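Local atomic coordinates of bifunctional GH43-CE protein (Bacteroides eggerthii, PDB entry 6MLY), a protein that probably hydrolyses xylan-type polysaccharides, joining a family 43 glycoside hydrolase domain to a carbohydrate esterase domain in one chain. Residues A[109-114]-A[120-125]; A[155-158]-A[164-167]. All coordinates share one frame; numbering follows the deposited sequence.

Interaction 1. Residues A[109-114]-A[120-125]; sequences LSTFAQ and YFYTTK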
loop_
_atom_site.group_PDB
_atom_site.type_symbol
_atom_site.label_atom_id
_atom_site.label_comp_id
_atom_site.label_asym_id
_atom_site.label_seq_id
_atom_site.Cartn_x
_atom_site.Cartn_y
_atom_site.Cartn_z
ATOM N N LEU A 109 -8.952 34.959 -2.396
ATOM C CA LEU A 109 -8.389 33.713 -1.881
ATOM C C LEU A 109 -7.275 34.025 -0.872
ATOM O O LEU A 109 -6.342 34.767 -1.185
ATOM C CB LEU A 109 -7.846 32.905 -3.062
ATOM C CG LEU A 109 -8.044 31.398 -2.959
ATOM C CD1 LEU A 109 -7.348 30.683 -4.109
ATOM C CD2 LEU A 109 -7.554 30.878 -1.618
ATOM N N SER A 110 -7.378 33.449 0.332
ATOM C CA SER A 110 -6.380 33.634 1.386
ATOM C C SER A 110 -5.866 32.275 1.875
ATOM O O SER A 110 -6.603 31.298 1.870
ATOM C CB SER A 110 -6.945 34.426 2.534
ATOM O OG SER A 110 -7.733 33.602 3.382
ATOM N N THR A 111 -4.599 32.246 2.305
ATOM C CA THR A 111 -4.071 31.181 3.149
ATOM C C THR A 111 -2.987 31.754 4.069
ATOM O O THR A 111 -2.583 32.911 3.933
ATOM C CB THR A 111 -3.540 30.003 2.319
ATOM O OG1 THR A 111 -3.209 28.950 3.226
ATOM C CG2 THR A 111 -2.322 30.342 1.489
ATOM N N PHE A 112 -2.529 30.906 4.996
ATOM C CA PHE A 112 -1.445 31.183 5.938
ATOM C C PHE A 112 -0.476 29.996 5.919
ATOM O O PHE A 112 -0.788 28.952 5.338
ATOM C CB PHE A 112 -1.997 31.397 7.350
ATOM C CG PHE A 112 -2.659 30.177 7.939
ATOM C CD1 PHE A 112 -2.013 29.409 8.895
ATOM C CD2 PHE A 112 -3.918 29.778 7.518
ATOM C CE1 PHE A 112 -2.615 28.276 9.421
ATOM C CE2 PHE A 112 -4.517 28.644 8.043
ATOM C CZ PHE A 112 -3.867 27.897 8.997
ATOM N N ALA A 113 0.681 30.154 6.570
ATOM C CA ALA A 113 1.666 29.077 6.664
ATOM C C ALA A 113 2.629 29.325 7.831
ATOM O O ALA A 113 3.235 30.392 7.926
ATOM C CB ALA A 113 2.415 28.953 5.359
ATOM N N GLN A 114 2.780 28.298 8.678
ATOM C CA GLN A 114 3.745 28.259 9.787
ATOM C C GLN A 114 5.172 28.106 9.243
ATOM O O GLN A 114 6.132 28.434 9.935
ATOM C CB GLN A 114 3.407 27.116 10.746
ATOM C CG GLN A 114 2.038 27.265 11.390
ATOM C CD GLN A 114 1.660 26.069 12.226
ATOM O OE1 GLN A 114 2.084 25.934 13.371
ATOM N NE2 GLN A 114 0.846 25.194 11.655
ATOM N N TYR A 120 -1.155 35.090 3.538
ATOM C CA TYR A 120 -1.092 35.520 2.128
ATOM C C TYR A 120 -2.507 35.738 1.574
ATOM O O TYR A 120 -3.415 34.970 1.867
ATOM C CB TYR A 120 -0.347 34.483 1.282
ATOM C CG TYR A 120 1.056 34.177 1.747
ATOM C CD1 TYR A 120 1.293 33.242 2.743
ATOM C CD2 TYR A 120 2.151 34.819 1.189
ATOM C CE1 TYR A 120 2.578 32.954 3.177
ATOM C CE2 TYR A 120 3.443 34.543 1.610
ATOM C CZ TYR A 120 3.661 33.603 2.605
ATOM O OH TYR A 120 4.933 33.324 3.022
ATOM N N PHE A 121 -2.669 36.791 0.764
ATOM C CA PHE A 121 -3.935 37.123 0.105
ATOM C C PHE A 121 -3.709 37.216 -1.408
ATOM O O PHE A 121 -2.755 37.852 -1.864
ATOM C CB PHE A 121 -4.515 38.435 0.648
ATOM C CG PHE A 121 -5.471 38.263 1.800
ATOM C CD1 PHE A 121 -6.809 37.983 1.576
ATOM C CD2 PHE A 121 -5.029 38.360 3.110
ATOM C CE1 PHE A 121 -7.686 37.814 2.636
ATOM C CE2 PHE A 121 -5.908 38.190 4.169
ATOM C CZ PHE A 121 -7.234 37.916 3.930
ATOM N N TYR A 122 -4.620 36.598 -2.168
ATOM C CA TYR A 122 -4.563 36.531 -3.624
ATOM C C TYR A 122 -5.912 36.996 -4.197
ATOM O O TYR A 122 -6.962 36.592 -3.692
ATOM C CB TYR A 122 -4.247 35.097 -4.062
ATOM C CG TYR A 122 -2.977 34.491 -3.515
ATOM C CD1 TYR A 122 -2.943 33.863 -2.280
ATOM C CD2 TYR A 122 -1.812 34.489 -4.265
ATOM C CE1 TYR A 122 -1.782 33.272 -1.797
ATOM C CE2 TYR A 122 -0.644 33.902 -3.801
ATOM C CZ TYR A 122 -0.626 33.291 -2.561
ATOM O OH TYR A 122 0.535 32.730 -2.111
ATOM N N THR A 123 -5.881 37.832 -5.247
ATOM C CA THR A 123 -7.107 38.361 -5.866
ATOM C C THR A 123 -7.007 38.319 -7.396
ATOM O O THR A 123 -5.944 38.570 -7.958
ATOM C CB THR A 123 -7.391 39.799 -5.415
ATOM O OG1 THR A 123 -6.390 40.643 -5.987
ATOM C CG2 THR A 123 -7.411 39.960 -3.910
ATOM N N THR A 124 -8.141 38.034 -8.051
ATOM C CA THR A 124 -8.239 37.974 -9.517
ATOM C C THR A 124 -9.703 38.096 -9.970
ATOM O O THR A 124 -10.623 37.803 -9.203
ATOM C CB THR A 124 -7.656 36.664 -10.058
ATOM O OG1 THR A 124 -7.629 36.760 -11.481
ATOM C CG2 THR A 124 -8.451 35.449 -9.636
ATOM N N LYS A 125 -9.897 38.494 -11.236
ATOM C CA LYS A 125 -11.226 38.593 -11.857
ATOM C C LYS A 125 -11.524 37.332 -12.680
ATOM O O LYS A 125 -12.612 37.191 -13.223
ATOM C CB LYS A 125 -11.323 39.854 -12.727
ATOM C CG LYS A 125 -11.397 41.163 -11.948
ATOM C CD LYS A 125 -11.294 42.420 -12.802
ATOM C CE LYS A 125 -12.607 43.157 -12.971
ATOM N NZ LYS A 125 -12.451 44.342 -13.849
#

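Interaction 2. Residues A[155-158]-A[164-167]; sequences YMIY and FLAE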
loop_
_atom_site.group_PDB
_atom_site.type_symbol
_atom_site.label_atom_id
_atom_site.label_comp_id
_atom_site.label_asym_id
_atom_site.label_seq_id
_atom_site.Cartn_x
_atom_site.Cartn_y
_atom_site.Cartn_z
ATOM N N TYR A 155 -14.000 42.019 7.835
ATOM C CA TYR A 155 -13.684 41.364 9.109
ATOM C C TYR A 155 -12.813 40.129 8.851
ATOM O O TYR A 155 -12.523 39.805 7.706
ATOM C CB TYR A 155 -14.980 41.032 9.852
ATOM C CG TYR A 155 -15.803 42.253 10.163
ATOM C CD1 TYR A 155 -15.509 43.050 11.258
ATOM C CD2 TYR A 155 -16.838 42.651 9.332
ATOM C CE1 TYR A 155 -16.242 44.190 11.539
ATOM C CE2 TYR A 155 -17.580 43.788 9.599
ATOM C CZ TYR A 155 -17.281 44.559 10.707
ATOM O OH TYR A 155 -18.006 45.685 10.979
ATOM N N MET A 156 -12.389 39.482 9.943
ATOM C CA MET A 156 -11.637 38.227 9.925
ATOM C C MET A 156 -11.736 37.575 11.309
ATOM O O MET A 156 -11.418 38.210 12.306
ATOM C CB MET A 156 -10.164 38.476 9.578
ATOM C CG MET A 156 -9.353 37.200 9.381
ATOM S SD MET A 156 -7.732 37.459 8.585
ATOM C CE MET A 156 -6.984 38.636 9.712
ATOM N N ILE A 157 -12.201 36.318 11.345
ATOM C CA ILE A 157 -12.284 35.484 12.559
ATOM C C ILE A 157 -11.151 34.455 12.481
ATOM O O ILE A 157 -10.630 34.258 11.396
ATOM C CB ILE A 157 -13.690 34.855 12.663
ATOM C CG1 ILE A 157 -14.756 35.948 12.823
ATOM C CG2 ILE A 157 -13.775 33.820 13.776
ATOM C CD1 ILE A 157 -16.185 35.449 12.781
ATOM N N TYR A 158 -10.748 33.851 13.616
ATOM C CA TYR A 158 -9.673 32.802 13.660
ATOM C C TYR A 158 -9.484 32.236 15.079
ATOM O O TYR A 158 -9.983 32.802 16.045
ATOM C CB TYR A 158 -8.338 33.378 13.179
ATOM C CG TYR A 158 -7.983 34.699 13.814
ATOM C CD1 TYR A 158 -7.372 34.750 15.057
ATOM C CD2 TYR A 158 -8.284 35.899 13.189
ATOM C CE1 TYR A 158 -7.054 35.958 15.655
ATOM C CE2 TYR A 158 -7.976 37.116 13.776
ATOM C CZ TYR A 158 -7.361 37.145 15.015
ATOM O OH TYR A 158 -7.054 38.337 15.607
ATOM N N PHE A 164 -11.319 34.738 17.701
ATOM C CA PHE A 164 -11.071 36.191 17.784
ATOM C C PHE A 164 -11.600 36.883 16.520
ATOM O O PHE A 164 -11.592 36.285 15.450
ATOM C CB PHE A 164 -9.573 36.489 17.896
ATOM C CG PHE A 164 -8.897 35.958 19.135
ATOM C CD1 PHE A 164 -8.668 34.596 19.295
ATOM C CD2 PHE A 164 -8.459 36.822 20.126
ATOM C CE1 PHE A 164 -8.041 34.107 20.432
ATOM C CE2 PHE A 164 -7.830 36.334 21.262
ATOM C CZ PHE A 164 -7.623 34.978 21.414
ATOM N N LEU A 165 -12.027 38.146 16.661
ATOM C CA LEU A 165 -12.518 38.974 15.544
ATOM C C LEU A 165 -11.658 40.240 15.409
ATOM O O LEU A 165 -11.262 40.852 16.400
ATOM C CB LEU A 165 -13.987 39.339 15.791
ATOM C CG LEU A 165 -14.630 40.256 14.746
ATOM C CD1 LEU A 165 -14.765 39.554 13.405
ATOM C CD2 LEU A 165 -15.988 40.746 15.217
ATOM N N ALA A 166 -11.398 40.632 14.157
ATOM C CA ALA A 166 -10.587 41.792 13.834
ATOM C C ALA A 166 -10.882 42.230 12.396
ATOM O O ALA A 166 -11.463 41.470 11.624
ATOM C CB ALA A 166 -9.127 41.464 14.022
ATOM N N GLU A 167 -10.462 43.455 12.059
ATOM C CA GLU A 167 -10.800 44.107 10.790
ATOM C C GLU A 167 -9.540 44.263 9.928
ATOM O O GLU A 167 -8.552 44.862 10.361
ATOM C CB GLU A 167 -11.453 45.471 11.043
ATOM C CG GLU A 167 -11.646 46.294 9.775
ATOM C CD GLU A 167 -12.610 47.463 9.879
ATOM O OE1 GLU A 167 -13.311 47.566 10.909
ATOM O OE2 GLU A 167 -12.657 48.275 8.924
#

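Interaction 1. Residues A[109-114]-A[120-125]
Tyr120 and Tyr122 face Thr111 and Leu109 across a beta hairpin whose strands, 106-113 and 118-124, are the two inner strands of a four-stranded antiparallel sheet, consistent with one blade of the five-bladed propeller of family 43. Two hydrogen-bonded pairs fix the register. Leu109 N donates to Tyr122 O (2.9 Å) and Tyr122 N returns to Leu109 O (2.7 Å); one pair further, Tyr120 N reaches Thr111 O at 2.6 Å with an N-H...O angle of 170°. Side chains of these four residues share one face of the sheet. Both tyrosines turn CG beside the backbone N and anti to the carbonyl carbon (chi1 -57° in each), which lays each ring with an edge near the partner's carbonyl oxygen; Tyr122 CD1 is 3.7 Å from Leu109 O, in the ring plane. The hydroxyl of Tyr120 leaves the pair and bonds to Thr116 in the turn. Leu109 adds aliphatic contact, its CB lying 4.3 Å from Tyr122 CB, and continues onto Leu100 of the next strand. On the reverse face Ser110 CB makes a CH-pi contact, 3.7 Å from the Phe121 ring centroid and 21° off the normal. An alanine in place of Phe121 would probably strip the Ser110 methylene of its aromatic cover and leave Phe146 without its edge-to-face partner. Beyond that methylene, Ser110 OG is hydrogen-bonded to His144 NE2.

Interaction 2. Residues A[155-158]-A[164-167]
Leu165 pushes its CD1 methyl into the hollow between Tyr155 and Ile157, and this knob shapes one face of a hairpin formed by strands 154-158 and 164-167 in a three-stranded antiparallel sheet. The methyl lies 3.9 Å from Tyr155 CB and 3.7 Å from Ile157 CG1, so it bridges two residues of the facing strand. With CG anti to the backbone N (chi1 177°), the leucine extends its branch across the strand gap rather than away from it. On the other face, with Met156, Phe164 and Ala166, the broadest filler is the Tyr158 ring. Tyr158 holds CG between its backbone N and carbonyl carbon (chi1 48°), which swings the ring back toward strand 164-167: Phe164 O sits over the ring centre, Tyr158 CE1 meets Phe164 CB at 3.4 Å, and the OH end approaches the Ala166 methyl (Tyr158 OH to Ala166 CB 4.1 Å). The Phe164 ring runs nearly parallel to it (6° between planes) but is slid aside, with centroids 5.9 Å apart, so the two rings barely overlap. Tyr141 meets the tyrosine ring edge-to-face. Ala166 N to Met156 O (3.0 Å) is the better-formed backbone bond; Phe164 N to Tyr158 O (2.9 Å) is bent, and the bonds from Met156 N and Tyr158 N are weak. Cohesion of this surface hairpin therefore seems to depend on apolar and aromatic packing as well as on its bent backbone bonds.

Interaction 1 closes before interaction 2 opens along the chain, and both lie in the family 43 region, in separate antiparallel sheets rather than one. Their centres are 16 Å apart and their nearest atoms about 5 Å, without touching. Strand 145-148, which borders strand 154-158, supplies a bridge through Phe146, the ring partner of Phe121. Just before it, His144, already tied to interaction 1, also touches Met156 and so relates the two hairpins. Next to that histidine is Asp143, predicted to tune the catalytic acid. The side chain of Thr111 is about 9 Å from that of Asp143, and the side chain of Tyr158 is about 6 Å from that of Asp143. Both hairpins thus lie close to this predicted site, one buried and one at the surface.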